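Local coordinates for protein DJ-1 homolog D (Arabidopsis thaliana, PDB 4OGG) that belongs to the DJ-1/PfpI family and carries two units of that family, each with a modified cysteine, in a single chain, at residues C[9-14]-C[43-48]; C[17-22]-C[64-69]; C[33-38]-C[70-75]; C[206-211]-C[240-245]; C[50-55]-C[171-176]. One frame throughout, in Å; residues are numbered along the deposited sequence.

Interaction 1: residues C[9-14]-C[43-48]; sequences CGDYME and DSCPTA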
# COMPACT_ATOMS: atom_id res chain seq x y z
N CYS C 9 -24.39 4.02 8.07
CA CYS C 9 -23.11 3.76 7.43
C CYS C 9 -22.90 4.46 6.09
O CYS C 9 -23.85 4.97 5.48
CB CYS C 9 -22.94 2.25 7.21
SG CYS C 9 -23.11 1.25 8.70
N GLY C 10 -21.65 4.48 5.65
CA GLY C 10 -21.30 5.10 4.38
C GLY C 10 -19.92 4.63 3.95
O GLY C 10 -19.18 4.04 4.75
N ASP C 11 -19.57 4.87 2.70
CA ASP C 11 -18.26 4.46 2.21
C ASP C 11 -17.17 5.28 2.89
O ASP C 11 -17.27 6.50 3.00
CB ASP C 11 -18.18 4.62 0.69
CG ASP C 11 -19.09 3.66 -0.05
OD1 ASP C 11 -19.73 2.81 0.61
OD2 ASP C 11 -19.16 3.75 -1.29
N TYR C 12 -16.15 4.58 3.36
CA TYR C 12 -15.02 5.17 4.05
C TYR C 12 -15.35 5.69 5.45
O TYR C 12 -14.71 6.61 5.96
CB TYR C 12 -14.36 6.24 3.17
CG TYR C 12 -13.57 5.59 2.05
CD1 TYR C 12 -12.44 4.83 2.32
CD2 TYR C 12 -13.99 5.69 0.72
CE1 TYR C 12 -11.73 4.18 1.31
CE2 TYR C 12 -13.29 5.04 -0.31
CZ TYR C 12 -12.17 4.29 -0.00
OH TYR C 12 -11.48 3.64 -1.00
N MET C 13 -16.36 5.09 6.07
CA MET C 13 -16.68 5.44 7.45
C MET C 13 -15.49 4.83 8.19
O MET C 13 -14.84 3.92 7.66
CB MET C 13 -17.99 4.78 7.87
CG MET C 13 -17.99 3.26 7.76
SD MET C 13 -19.63 2.56 8.05
CE MET C 13 -19.50 1.04 7.16
N GLU C 14 -15.18 5.30 9.39
CA GLU C 14 -14.03 4.76 10.12
C GLU C 14 -14.33 3.33 10.57
O GLU C 14 -15.34 3.08 11.23
CB GLU C 14 -13.69 5.66 11.31
CG GLU C 14 -12.19 5.82 11.56
CD GLU C 14 -11.54 4.60 12.18
OE1 GLU C 14 -10.30 4.48 12.09
OE2 GLU C 14 -12.25 3.77 12.78
N ASP C 43 -24.88 -5.70 0.57
CA ASP C 43 -23.88 -4.88 -0.11
C ASP C 43 -22.77 -4.51 0.87
O ASP C 43 -22.96 -4.57 2.09
CB ASP C 43 -24.49 -3.59 -0.66
CG ASP C 43 -25.35 -3.82 -1.88
OD1 ASP C 43 -25.22 -4.89 -2.51
OD2 ASP C 43 -26.13 -2.91 -2.22
N SER C 44 -21.61 -4.13 0.34
CA SER C 44 -20.48 -3.78 1.19
C SER C 44 -20.05 -2.32 1.04
O SER C 44 -20.31 -1.68 0.02
CB SER C 44 -19.29 -4.69 0.88
OG SER C 44 -18.89 -4.54 -0.47
N CYS C 45 -19.40 -1.82 2.09
CA CYS C 45 -18.89 -0.46 2.13
C CYS C 45 -17.41 -0.51 2.48
O CYS C 45 -17.02 -1.21 3.41
CB CYS C 45 -19.55 0.37 3.23
SG CYS C 45 -21.24 0.87 2.97
N PRO C 46 -16.57 0.21 1.73
CA PRO C 46 -15.15 0.16 2.10
C PRO C 46 -15.06 0.99 3.39
O PRO C 46 -15.92 1.84 3.63
CB PRO C 46 -14.47 0.86 0.93
CG PRO C 46 -15.50 1.84 0.46
CD PRO C 46 -16.77 1.02 0.51
N THR C 47 -14.06 0.73 4.21
CA THR C 47 -13.91 1.51 5.44
C THR C 47 -12.52 2.14 5.46
O THR C 47 -11.64 1.74 4.70
CB THR C 47 -14.06 0.65 6.71
OG1 THR C 47 -13.01 -0.32 6.76
CG2 THR C 47 -15.40 -0.08 6.71
N ALA C 48 -12.35 3.14 6.32
CA ALA C 48 -11.07 3.82 6.45
C ALA C 48 -10.45 3.53 7.81
O ALA C 48 -11.16 3.42 8.81
CB ALA C 48 -11.25 5.32 6.28
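Tyr12 N donates to Pro46 O across 2.8 Å. Ala48 N donates to Met13 O in a nearly straight bond of 2.9 Å. Together they knit short strand 13-14 alongside strand 44-51 in the smaller mixed sheet of the first DJ-1/PfpI unit, reached through a type II turn from Gly10 to Met13. Apolar contacts follow. Tyr12 turns one ring face to Pro46 CG, a CH-pi contact 4.1 Å from the ring centroid, while Ala48 CB sits at the ring edge. Met13 CE touches Cys45 CB at 4.0 Å. The carboxylate of Asp11 has its partners outside the two segments: Asp11 OD1, 3.5 Å from Pro46 CD, forms a salt bridge with Lys39, and Asp11 OD2 accepts from Gln249 N of the second subunit. Such pairing probably favours the ionised form of this buried carboxylate, and places its charge at the subunit interface, next to the proline-aromatic CH-pi contact.

Interaction 2: residues C[17-22]-C[64-69]; sequences EVMVPF and HNFTLN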
# COMPACT_ATOMS: atom_id res chain seq x y z
N GLU C 17 -15.15 2.70 14.25
CA GLU C 17 -16.37 3.41 14.61
C GLU C 17 -17.67 2.76 14.16
O GLU C 17 -18.74 3.12 14.65
CB GLU C 17 -16.24 4.86 14.16
CG GLU C 17 -15.28 5.62 15.06
CD GLU C 17 -14.67 6.85 14.43
OE1 GLU C 17 -15.39 7.58 13.73
OE2 GLU C 17 -13.46 7.09 14.66
N VAL C 18 -17.59 1.82 13.24
CA VAL C 18 -18.80 1.11 12.84
C VAL C 18 -18.80 -0.27 13.48
O VAL C 18 -19.81 -0.70 14.06
CB VAL C 18 -18.93 0.97 11.29
CG1 VAL C 18 -17.70 0.31 10.70
CG2 VAL C 18 -20.19 0.14 10.95
N MET C 19 -17.67 -0.96 13.41
CA MET C 19 -17.60 -2.32 13.95
C MET C 19 -17.70 -2.46 15.46
O MET C 19 -18.36 -3.38 15.94
CB MET C 19 -16.34 -3.03 13.45
CG MET C 19 -16.39 -4.54 13.64
SD MET C 19 -17.85 -5.30 12.88
CE MET C 19 -17.21 -5.76 11.26
N VAL C 20 -17.05 -1.59 16.22
CA VAL C 20 -17.11 -1.71 17.67
C VAL C 20 -18.55 -1.57 18.18
O VAL C 20 -19.04 -2.45 18.89
CB VAL C 20 -16.18 -0.68 18.37
CG1 VAL C 20 -16.33 -0.80 19.89
CG2 VAL C 20 -14.73 -0.96 17.99
N PRO C 21 -19.26 -0.49 17.82
CA PRO C 21 -20.63 -0.39 18.32
C PRO C 21 -21.53 -1.48 17.73
O PRO C 21 -22.43 -1.98 18.41
CB PRO C 21 -21.06 1.02 17.90
CG PRO C 21 -20.24 1.28 16.68
CD PRO C 21 -18.89 0.72 17.06
N PHE C 22 -21.28 -1.86 16.48
CA PHE C 22 -22.07 -2.91 15.83
C PHE C 22 -22.01 -4.22 16.60
O PHE C 22 -23.05 -4.85 16.85
CB PHE C 22 -21.56 -3.15 14.39
CG PHE C 22 -22.31 -4.22 13.65
CD1 PHE C 22 -23.68 -4.11 13.41
CD2 PHE C 22 -21.65 -5.36 13.18
CE1 PHE C 22 -24.38 -5.10 12.72
CE2 PHE C 22 -22.34 -6.36 12.49
CZ PHE C 22 -23.71 -6.23 12.26
N HIS C 64 -11.32 -3.10 6.84
CA HIS C 64 -12.09 -4.25 6.38
C HIS C 64 -13.29 -3.74 5.58
O HIS C 64 -13.83 -2.68 5.89
CB HIS C 64 -12.68 -5.07 7.54
CG HIS C 64 -11.69 -5.50 8.58
ND1 HIS C 64 -11.16 -4.64 9.51
CD2 HIS C 64 -11.20 -6.73 8.88
CE1 HIS C 64 -10.39 -5.31 10.35
NE2 HIS C 64 -10.40 -6.58 9.98
N ASN C 65 -13.71 -4.49 4.57
CA ASN C 65 -14.90 -4.08 3.85
C ASN C 65 -16.02 -4.43 4.83
O ASN C 65 -15.96 -5.48 5.48
CB ASN C 65 -15.07 -4.87 2.56
CG ASN C 65 -14.03 -4.51 1.52
OD1 ASN C 65 -13.77 -3.34 1.29
ND2 ASN C 65 -13.45 -5.52 0.89
N PHE C 66 -17.01 -3.56 4.95
CA PHE C 66 -18.12 -3.80 5.88
C PHE C 66 -19.39 -4.21 5.14
O PHE C 66 -19.86 -3.50 4.26
CB PHE C 66 -18.41 -2.55 6.70
CG PHE C 66 -19.37 -2.79 7.83
CD1 PHE C 66 -18.92 -3.26 9.06
CD2 PHE C 66 -20.73 -2.60 7.65
CE1 PHE C 66 -19.81 -3.54 10.09
CE2 PHE C 66 -21.64 -2.87 8.67
CZ PHE C 66 -21.18 -3.35 9.89
N THR C 67 -19.96 -5.35 5.53
CA THR C 67 -21.18 -5.85 4.89
C THR C 67 -22.43 -5.38 5.62
O THR C 67 -22.61 -5.65 6.81
CB THR C 67 -21.18 -7.39 4.84
OG1 THR C 67 -19.98 -7.86 4.20
CG2 THR C 67 -22.39 -7.89 4.06
N LEU C 68 -23.29 -4.68 4.90
CA LEU C 68 -24.54 -4.15 5.45
C LEU C 68 -25.55 -5.29 5.63
O LEU C 68 -25.53 -6.25 4.86
CB LEU C 68 -25.12 -3.11 4.50
CG LEU C 68 -24.17 -1.96 4.12
CD1 LEU C 68 -24.76 -1.17 2.97
CD2 LEU C 68 -23.94 -1.07 5.34
N ASN C 69 -26.41 -5.17 6.64
CA ASN C 69 -27.42 -6.20 6.87
C ASN C 69 -28.84 -5.68 6.72
O ASN C 69 -29.81 -6.40 6.99
CB ASN C 69 -27.24 -6.85 8.26
CG ASN C 69 -27.55 -5.90 9.41
OD1 ASN C 69 -27.99 -4.77 9.21
ND2 ASN C 69 -27.34 -6.38 10.63
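Phe66 reaches from its short strand to three side chains of helix 15-27: Val18, Met19 and Phe22. From CB the chain turns to place CG anti to the backbone N (chi1 -170°), which carries the ring toward the helix. CD1 meets the methyl end of Met19, and CE1, one atom further out, is closer still, 3.6 Å from Met19 CE. Met19 SD lies near the ring plane, at its edge, making a Met-aromatic contact. Over one face comes Val18 CG2, 3.8 Å from the centroid and thus a CH-pi partner, somewhat displaced toward CE1 and CZ. In this way helix 15-27 of the first DJ-1/PfpI unit packs on strand 66-67, which pairs with strand 44-51 in the small mixed sheet. At the tip, Phe66 CZ stands 3.9 Å from Phe22 CD2. The two rings form a T-shaped pair, the edge of Phe66 directed at the face of Phe22, with planes at 80° and centroids 5.4 Å apart. Phe22 has a further neighbour: Asn69 ND2 approaches in the plane of its ring, 3.8 Å from Phe22 CE1. That amide is held by strand 30-35, Asn69 OD1 accepting from Thr34 N and Asn69 ND2 donating to Val32 O.

Interaction 3: residues C[33-38]-C[70-75]; sequences HTVCPG and ATFDEV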
# COMPACT_ATOMS: atom_id res chain seq x y z
N HIS C 33 -29.07 -2.94 13.06
CA HIS C 33 -29.20 -2.92 11.61
C HIS C 33 -28.28 -1.86 11.04
O HIS C 33 -28.12 -0.78 11.62
CB HIS C 33 -30.65 -2.62 11.21
CG HIS C 33 -31.59 -3.75 11.45
ND1 HIS C 33 -32.95 -3.65 11.24
CD2 HIS C 33 -31.37 -5.02 11.87
CE1 HIS C 33 -33.53 -4.80 11.52
NE2 HIS C 33 -32.59 -5.65 11.90
N THR C 34 -27.65 -2.16 9.91
CA THR C 34 -26.73 -1.23 9.27
C THR C 34 -27.22 -0.91 7.87
O THR C 34 -27.53 -1.81 7.10
CB THR C 34 -25.33 -1.82 9.18
OG1 THR C 34 -25.39 -3.09 8.52
CG2 THR C 34 -24.74 -2.01 10.58
N VAL C 35 -27.25 0.38 7.54
CA VAL C 35 -27.71 0.83 6.23
C VAL C 35 -26.83 1.91 5.63
O VAL C 35 -26.14 2.64 6.34
CB VAL C 35 -29.16 1.38 6.33
CG1 VAL C 35 -30.10 0.29 6.82
CG2 VAL C 35 -29.20 2.58 7.27
N CYS C 36 -26.86 2.01 4.30
CA CYS C 36 -26.10 3.03 3.59
C CYS C 36 -26.98 3.47 2.43
O CYS C 36 -27.49 2.63 1.68
CB CYS C 36 -24.79 2.46 3.05
SG CYS C 36 -23.86 3.64 2.01
N PRO C 37 -27.18 4.79 2.26
CA PRO C 37 -28.02 5.24 1.15
C PRO C 37 -27.57 4.68 -0.19
O PRO C 37 -26.38 4.60 -0.47
CB PRO C 37 -27.90 6.77 1.22
CG PRO C 37 -26.54 6.98 1.85
CD PRO C 37 -26.54 5.93 2.94
N GLY C 38 -28.53 4.26 -1.01
CA GLY C 38 -28.21 3.71 -2.31
C GLY C 38 -27.73 2.27 -2.31
O GLY C 38 -27.40 1.73 -3.36
N ALA C 70 -28.97 -4.43 6.28
CA ALA C 70 -30.28 -3.82 6.08
C ALA C 70 -30.29 -2.91 4.86
O ALA C 70 -29.24 -2.48 4.37
CB ALA C 70 -30.69 -3.05 7.32
N THR C 71 -31.49 -2.60 4.38
CA THR C 71 -31.67 -1.75 3.21
C THR C 71 -32.20 -0.37 3.57
O THR C 71 -33.33 -0.22 4.03
CB THR C 71 -32.63 -2.43 2.21
OG1 THR C 71 -32.16 -3.76 1.92
CG2 THR C 71 -32.71 -1.63 0.91
N PHE C 72 -31.36 0.64 3.35
CA PHE C 72 -31.68 2.03 3.65
C PHE C 72 -33.07 2.47 3.18
O PHE C 72 -33.85 3.04 3.95
CB PHE C 72 -30.62 2.95 3.02
CG PHE C 72 -30.76 4.39 3.40
CD1 PHE C 72 -31.70 5.21 2.77
CD2 PHE C 72 -29.97 4.93 4.41
CE1 PHE C 72 -31.85 6.54 3.15
CE2 PHE C 72 -30.11 6.26 4.79
CZ PHE C 72 -31.05 7.07 4.16
N ASP C 73 -33.37 2.20 1.91
CA ASP C 73 -34.64 2.58 1.30
C ASP C 73 -35.86 1.91 1.93
O ASP C 73 -37.00 2.35 1.72
CB ASP C 73 -34.58 2.26 -0.20
CG ASP C 73 -35.82 2.70 -0.96
OD1 ASP C 73 -36.90 2.12 -0.72
OD2 ASP C 73 -35.71 3.62 -1.80
N GLU C 74 -35.63 0.86 2.71
CA GLU C 74 -36.72 0.12 3.35
C GLU C 74 -36.79 0.32 4.86
O GLU C 74 -37.50 -0.39 5.56
CB GLU C 74 -36.58 -1.37 3.03
CG GLU C 74 -36.88 -1.72 1.59
CD GLU C 74 -36.39 -3.10 1.21
OE1 GLU C 74 -36.49 -4.02 2.04
OE2 GLU C 74 -35.90 -3.27 0.07
N VAL C 75 -36.04 1.30 5.36
CA VAL C 75 -36.00 1.59 6.79
C VAL C 75 -37.30 2.16 7.36
O VAL C 75 -37.89 3.08 6.81
CB VAL C 75 -34.86 2.59 7.12
CG1 VAL C 75 -34.97 3.05 8.57
CG2 VAL C 75 -33.52 1.94 6.87
O HOH W 1 -28.54 -0.04 3.07
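Val35 and Phe72 meet with their side chains at about a right angle, Val35 CG2 standing 3.8 Å from Phe72 CD2. The two branches of the valine divide the work. Its CG1, anti to the carbonyl carbon (chi1 -60°), presses on Ala70 CB at 3.4 Å, tighter than ordinary van der Waals contact, and also touches Val75 CG2. Pro37 approaches the phenylalanine obliquely and covers one ring face: its CB lies 4.1 Å from the Phe72 centroid, almost exactly on the ring normal, in a CH-pi contact, while its CA sits over the rim. Ser99, Val100 and Leu103 of helix 98-110 also pack on the Phe72 side chain.

Direct polar bonding between the backbones is slight. Ala70 N makes a weak, bent bond of 3.1 Å to Thr34 O. A water does more, accepting from Cys36 N at 2.9 Å and from Phe72 N at the same distance, and it is also hydrogen-bonded to Ala70 O; it thus bridges the two segments where their main chains do not pair. Beyond them, Pro37 O accepts from Gln249 of the second subunit. Strand 30-35 is, within this chain, an outermost strand of the six-stranded sheet, and the loop that packs against it, with a 3-10 turn at 72-73, leads on to strand 82-85. This is the border of the central, mainly parallel sheet of the alpha/beta fold shared by the DJ-1/PfpI family.

Interaction 4: residues C[206-211]-C[240-245]; sequences MEDYEV and TAIHDF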
# COMPACT_ATOMS: atom_id res chain seq x y z
N MET C 206 -1.62 -8.73 15.75
CA MET C 206 -2.82 -9.43 16.19
C MET C 206 -3.88 -8.81 15.28
O MET C 206 -3.65 -7.73 14.72
CB MET C 206 -3.10 -9.14 17.67
CG MET C 206 -3.12 -7.67 18.02
SD MET C 206 -3.15 -7.43 19.82
CE MET C 206 -2.31 -5.86 19.93
N GLU C 207 -5.01 -9.49 15.09
CA GLU C 207 -6.04 -8.96 14.20
C GLU C 207 -6.68 -7.68 14.76
O GLU C 207 -7.09 -7.63 15.92
CB GLU C 207 -7.11 -10.02 13.92
CG GLU C 207 -7.65 -10.01 12.48
CD GLU C 207 -8.66 -8.90 12.21
OE1 GLU C 207 -8.83 -8.52 11.03
OE2 GLU C 207 -9.29 -8.42 13.17
N ASP C 208 -6.74 -6.67 13.90
CA ASP C 208 -7.28 -5.34 14.17
C ASP C 208 -8.61 -5.32 14.95
O ASP C 208 -8.72 -4.65 15.98
CB ASP C 208 -7.42 -4.61 12.82
CG ASP C 208 -8.07 -3.25 12.94
OD1 ASP C 208 -7.34 -2.24 13.14
OD2 ASP C 208 -9.31 -3.19 12.81
N TYR C 209 -9.61 -6.03 14.45
CA TYR C 209 -10.91 -6.08 15.14
C TYR C 209 -10.86 -6.91 16.41
O TYR C 209 -11.44 -6.54 17.43
CB TYR C 209 -11.98 -6.74 14.27
CG TYR C 209 -12.56 -5.96 13.12
CD1 TYR C 209 -12.63 -4.57 13.13
CD2 TYR C 209 -13.17 -6.64 12.07
CE1 TYR C 209 -13.30 -3.88 12.10
CE2 TYR C 209 -13.83 -5.98 11.07
CZ TYR C 209 -13.90 -4.60 11.08
OH TYR C 209 -14.58 -3.98 10.07
N GLU C 210 -10.18 -8.04 16.34
CA GLU C 210 -10.11 -8.98 17.45
C GLU C 210 -9.50 -8.48 18.74
O GLU C 210 -9.74 -9.06 19.81
CB GLU C 210 -9.46 -10.27 16.97
CG GLU C 210 -10.24 -10.83 15.79
CD GLU C 210 -9.59 -12.02 15.14
OE1 GLU C 210 -10.04 -12.38 14.03
OE2 GLU C 210 -8.65 -12.59 15.72
N VAL C 211 -8.71 -7.42 18.67
CA VAL C 211 -8.17 -6.85 19.89
C VAL C 211 -9.06 -5.69 20.32
O VAL C 211 -9.53 -5.64 21.45
CB VAL C 211 -6.71 -6.34 19.72
CG1 VAL C 211 -6.62 -5.34 18.57
CG2 VAL C 211 -6.23 -5.69 21.03
N THR C 240 -1.16 -3.78 13.95
CA THR C 240 -2.16 -4.83 13.84
C THR C 240 -2.34 -5.23 12.39
O THR C 240 -1.89 -4.54 11.47
CB THR C 240 -3.53 -4.39 14.41
OG1 THR C 240 -4.06 -3.32 13.63
CG2 THR C 240 -3.37 -3.96 15.87
N ALA C 241 -3.00 -6.36 12.19
CA ALA C 241 -3.25 -6.86 10.85
C ALA C 241 -4.74 -6.91 10.57
O ALA C 241 -5.52 -7.33 11.43
CB ALA C 241 -2.65 -8.26 10.68
N ILE C 242 -5.13 -6.45 9.39
CA ILE C 242 -6.52 -6.51 8.99
C ILE C 242 -6.66 -7.73 8.10
O ILE C 242 -6.05 -7.79 7.03
CB ILE C 242 -6.94 -5.24 8.22
CG1 ILE C 242 -7.11 -4.08 9.21
CG2 ILE C 242 -8.23 -5.50 7.44
CD1 ILE C 242 -7.61 -2.80 8.60
N HIS C 243 -7.42 -8.71 8.55
CA HIS C 243 -7.63 -9.92 7.78
C HIS C 243 -9.04 -9.86 7.21
O HIS C 243 -10.02 -9.70 7.94
CB HIS C 243 -7.44 -11.15 8.66
CG HIS C 243 -6.00 -11.42 9.00
ND1 HIS C 243 -5.62 -12.35 9.94
CD2 HIS C 243 -4.86 -10.88 8.51
CE1 HIS C 243 -4.30 -12.38 10.01
NE2 HIS C 243 -3.82 -11.50 9.15
N ASP C 244 -9.12 -9.97 5.89
CA ASP C 244 -10.39 -9.89 5.19
C ASP C 244 -10.44 -10.89 4.04
O ASP C 244 -9.41 -11.28 3.49
CB ASP C 244 -10.54 -8.47 4.65
CG ASP C 244 -11.98 -8.04 4.51
OD1 ASP C 244 -12.88 -8.82 4.89
OD2 ASP C 244 -12.21 -6.92 4.01
N PHE C 245 -11.64 -11.33 3.69
CA PHE C 245 -11.79 -12.27 2.59
C PHE C 245 -12.22 -11.47 1.37
O PHE C 245 -13.30 -10.88 1.35
CB PHE C 245 -12.81 -13.35 2.94
CG PHE C 245 -12.21 -14.54 3.63
CD1 PHE C 245 -11.50 -15.49 2.90
CD2 PHE C 245 -12.32 -14.69 5.01
CE1 PHE C 245 -10.91 -16.58 3.54
CE2 PHE C 245 -11.73 -15.78 5.65
CZ PHE C 245 -11.02 -16.72 4.91
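Glu207 and His243 come together where the second DJ-1/PfpI unit pairs short strand 206-207, parallel, with strand 237-244, just before helix 208-221 begins. The tight part is gathered round the glutamate, which is the N-cap of that helix. Its chain bends at chi2 (-78°), which swings CD back toward the neighbouring strand. OE1 then accepts from His243 N through its anti lone pair, at 2.9 Å and close to straight (174°), and takes a second bond from His64 NE2 of the first unit. The other oxygen, OE2, caps the helix by accepting from Tyr209 N at 2.7 Å, with a weaker bond from Glu210 N. Both carboxylate oxygens are therefore engaged, and the group is fixed between strand and helix.

Backbone bonds complete the pairing: Ala241 N to Met206 O, and Asp208 N to Ala241 O at 2.8 Å. The His243 and Glu207 side chains run past one another in opposite senses, and the histidine ring is bonded through ND1 to OZ2 of the modified cysteine at position 311 and through NE2 to Glu253. Asp208 and Ile242 lie side by side in ordinary packing, with Asp208 CB 3.7 Å from Ile242 CG1. The contact is looser round the methyl group of Thr240. Met206 CG comes no nearer to Thr240 CG2 than 4.3 Å, and Val211 CG1 approaches the same Thr240 CG2 only to 4.4 Å.

Interaction 5: residues C[50-55]-C[171-176]; sequences HDFCGH and ATYEGH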
# COMPACT_ATOMS: atom_id res chain seq x y z
N HIS C 50 -8.18 5.22 10.38
CA HIS C 50 -7.62 6.52 10.72
C HIS C 50 -6.78 6.34 11.97
O HIS C 50 -7.30 6.18 13.08
CB HIS C 50 -8.74 7.54 10.94
CG HIS C 50 -9.36 8.02 9.66
ND1 HIS C 50 -10.41 8.90 9.62
CD2 HIS C 50 -9.04 7.75 8.37
CE1 HIS C 50 -10.72 9.16 8.36
NE2 HIS C 50 -9.90 8.48 7.58
N ASP C 51 -5.47 6.35 11.76
CA ASP C 51 -4.52 6.15 12.84
C ASP C 51 -3.79 7.44 13.19
O ASP C 51 -3.51 8.27 12.33
CB ASP C 51 -3.50 5.09 12.41
CG ASP C 51 -3.05 4.21 13.56
OD1 ASP C 51 -2.15 3.38 13.35
OD2 ASP C 51 -3.61 4.36 14.67
N PHE C 52 -3.48 7.59 14.48
CA PHE C 52 -2.79 8.76 14.98
C PHE C 52 -1.33 8.40 15.23
O PHE C 52 -0.90 8.22 16.38
CB PHE C 52 -3.46 9.24 16.26
CG PHE C 52 -4.94 9.46 16.11
CD1 PHE C 52 -5.42 10.55 15.39
CD2 PHE C 52 -5.85 8.55 16.63
CE1 PHE C 52 -6.79 10.74 15.20
CE2 PHE C 52 -7.22 8.72 16.45
CZ PHE C 52 -7.69 9.82 15.73
N CYS C 53 -0.57 8.30 14.15
CA CYS C 53 0.84 7.94 14.22
C CYS C 53 1.71 9.05 14.81
O CYS C 53 2.07 9.01 15.98
CB CYS C 53 1.33 7.55 12.83
SG CYS C 53 0.28 6.28 12.06
N GLY C 54 2.04 10.04 13.98
CA GLY C 54 2.87 11.13 14.47
C GLY C 54 2.82 12.38 13.61
O GLY C 54 3.66 13.28 13.78
N HIS C 55 1.86 12.46 12.70
CA HIS C 55 1.74 13.62 11.84
C HIS C 55 0.81 14.66 12.46
O HIS C 55 0.21 14.42 13.51
CB HIS C 55 1.22 13.20 10.46
CG HIS C 55 1.98 12.05 9.87
ND1 HIS C 55 1.81 10.75 10.30
CD2 HIS C 55 2.94 12.01 8.92
CE1 HIS C 55 2.64 9.96 9.64
NE2 HIS C 55 3.33 10.70 8.79
N ALA C 171 -15.48 12.28 20.52
CA ALA C 171 -14.51 12.87 19.61
C ALA C 171 -13.74 11.88 18.73
O ALA C 171 -13.47 12.17 17.56
CB ALA C 171 -13.53 13.72 20.40
N THR C 172 -13.39 10.73 19.29
CA THR C 172 -12.63 9.70 18.56
C THR C 172 -12.99 8.32 19.09
O THR C 172 -13.67 8.20 20.11
CB THR C 172 -11.10 9.87 18.75
OG1 THR C 172 -10.75 9.52 20.10
CG2 THR C 172 -10.68 11.31 18.49
N TYR C 173 -12.51 7.28 18.41
CA TYR C 173 -12.80 5.92 18.85
C TYR C 173 -12.21 5.61 20.22
O TYR C 173 -12.53 4.60 20.83
CB TYR C 173 -12.35 4.89 17.81
CG TYR C 173 -10.94 5.04 17.26
CD1 TYR C 173 -9.82 4.84 18.08
CD2 TYR C 173 -10.73 5.35 15.92
CE1 TYR C 173 -8.53 4.94 17.56
CE2 TYR C 173 -9.44 5.46 15.39
CZ TYR C 173 -8.35 5.26 16.21
OH TYR C 173 -7.08 5.38 15.69
N GLU C 174 -11.34 6.49 20.72
CA GLU C 174 -10.76 6.28 22.03
C GLU C 174 -11.81 6.51 23.12
O GLU C 174 -11.61 6.14 24.28
CB GLU C 174 -9.55 7.19 22.25
CG GLU C 174 -8.31 6.68 21.53
CD GLU C 174 -8.05 5.22 21.84
OE1 GLU C 174 -7.89 4.87 23.03
OE2 GLU C 174 -8.00 4.40 20.89
N GLY C 175 -12.93 7.12 22.74
CA GLY C 175 -13.99 7.37 23.69
C GLY C 175 -15.09 6.32 23.60
O GLY C 175 -16.13 6.44 24.26
N HIS C 176 -14.87 5.28 22.80
CA HIS C 176 -15.88 4.23 22.64
C HIS C 176 -16.45 3.66 23.94
O HIS C 176 -17.66 3.47 24.04
CB HIS C 176 -15.33 3.05 21.82
CG HIS C 176 -15.41 3.24 20.33
ND1 HIS C 176 -16.37 4.02 19.72
CD2 HIS C 176 -14.69 2.68 19.33
CE1 HIS C 176 -16.24 3.94 18.41
NE2 HIS C 176 -15.22 3.13 18.15
O HOH W 2 -5.30 3.85 17.30
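Tyr173 donates its hydroxyl proton to His50 O, joining the 3-10 turn that leads into helix 176-186 to the end of strand 44-51 in the first DJ-1/PfpI unit. The bond is short, 2.7 Å from OH to O, and lies in the carbonyl plane. Beside it Phe52 and Tyr173 reach toward each other tip to tip. Phe52 CE2 stops 3.6 Å from Tyr173 CZ, and the ring planes are inclined obliquely, at 45°. A water completes this shell, donating to Tyr173 OH at 2.8 Å and to Asp51 OD2 at 3.2 Å, so that the phenol oxygen gives one bond and receives another.

The next shell sets both partners in place. An ST turn, in which Thr172 OG1 accepts from Glu174 N at 3.1 Å, shapes the bend holding the tyrosine, and the same hydroxyl is bonded to Pro158 O. On the strand side, Asp51 OD1 accepts from Thr258 N of the second unit, while His50 N is bonded to Glu14 and His50 NE2 to Glu60. His50 ND1 meets OZ2 of the modified cysteine at position 118, which makes the tyrosine a second-shell partner of that site, since it holds the backbone of a residue whose ring is hydrogen-bonded to the modified cysteine. Within its own turn, Tyr173 CA rests 3.7 Å above the plane of the His176 ring, over its centre.

In the fold
Four of the five contacts lie in the first DJ-1/PfpI unit, and interaction 4 belongs to the second. Interactions 1, 2 and 5 share the small mixed sheet: 1 and 5 both use strand 44-51, and strand 66-67 of interaction 2 neighbours it. Interaction 3 lies at the border of the large sheet, its centre about 27 Å from that of interaction 5. Along the chain, interactions 1, 2 and 3 interleave, 5 crosses 2 and 3, and 4 follows them all. The units meet: the 64-69 segment of interaction 2 bonds to interaction 4 through His64 NE2 and Asn65 N, their centres about 13 Å apart. Interactions 1 and 3, and His55 in the 50-55 segment, touch the second subunit.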